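Local coordinates for protein virB8 (Agrobacterium tumefaciens, PDB 2CC3), which forms a homodimer and, as a component of the type IV secretion system, is thought to help direct T-DNA transfer into plant cells, at the interface of chains A and B. Residues are numbered along the deposited sequence; one frame, centred on the assembly and turned at random. Chains: chain A/B, Protein VIRB8.

The interface of chains A and B. Residues chain A 123, 127; chain B 4, 9.
With CG anti to the backbone N (chi1 -168°) and two further bends at chi2 and chi3, the side chain of A:Arg123 turns the flank of its aliphatic stem toward B:Met4 and sends its guanidinium back to its own chain. The two side chains run antiparallel alongside each other, and the methylene CG of A:Arg123 lies 3.8 Å from the thioether SD of B:Met4. B:Met4 is poorly ordered, so this contact and the pose of its side chain are only approximate. The guanidinium NH1 of A:Arg123 gives a hydrogen bond of 2.9 Å to the carbonyl O of A:Pro127. This donor stands above the carbonyl plane, 56° out of it, off the lone pairs, while the acceptor is tilted only slightly from the guanidinium plane. The bond links the end of helix 120-123 to the loop that follows and probably helps hold A:Pro127 against the partner. There the ring carbon CB of A:Pro127 meets B:Ala9 on helix 6-23, lying 3.8 Å from the methyl CB and 3.5 Å from the carbonyl O of B:Ala9. The same methyl reaches the A:Pro127 carbonyl O at 3.6 Å, so it packs against both the ring and the backbone of the proline. The patch is a small part of the two-fold symmetric interface between periplasmic domains of the VirB8 homodimer, and its twin recurs with the chains exchanged. Beside the apolar contacts a water bridges two backbone carbonyls, each of which can accept a hydrogen from it: it lies 2.9 Å from O of A:Arg123 and 2.7 Å from O of B:Ala9.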
# COMPACT_ATOMS: atom_id res chain seq x y z
N ARG A 123 6.15 -7.64 10.14
CA ARG A 123 7.34 -7.70 9.31
C ARG A 123 6.97 -7.65 7.81
O ARG A 123 7.62 -6.95 7.02
CB ARG A 123 8.14 -8.98 9.64
CG ARG A 123 9.55 -9.05 9.06
CD ARG A 123 10.34 -7.80 9.36
NE ARG A 123 11.02 -7.93 10.64
CZ ARG A 123 11.91 -7.08 11.12
NH1 ARG A 123 12.25 -6.01 10.43
NH2 ARG A 123 12.49 -7.32 12.31
N PRO A 127 9.00 -4.20 6.44
CA PRO A 127 10.27 -4.92 6.38
C PRO A 127 11.43 -4.33 7.16
O PRO A 127 12.29 -5.09 7.63
CB PRO A 127 10.62 -4.93 4.86
CG PRO A 127 9.68 -3.87 4.22
CD PRO A 127 8.47 -3.91 5.09
N MET B 4 15.76 -12.81 9.73
CA MET B 4 15.79 -12.55 8.29
C MET B 4 16.67 -11.37 7.99
O MET B 4 16.74 -10.41 8.76
CB MET B 4 14.42 -12.20 7.70
CG MET B 4 13.19 -12.40 8.56
SD MET B 4 11.81 -11.75 7.62
CE MET B 4 12.34 -12.14 5.96
N ALA B 9 13.43 -9.55 3.82
CA ALA B 9 12.24 -8.87 4.32
C ALA B 9 11.59 -7.95 3.27
O ALA B 9 10.37 -7.91 3.10
CB ALA B 9 12.62 -8.09 5.59
O HOH W 1 8.75 -8.73 5.08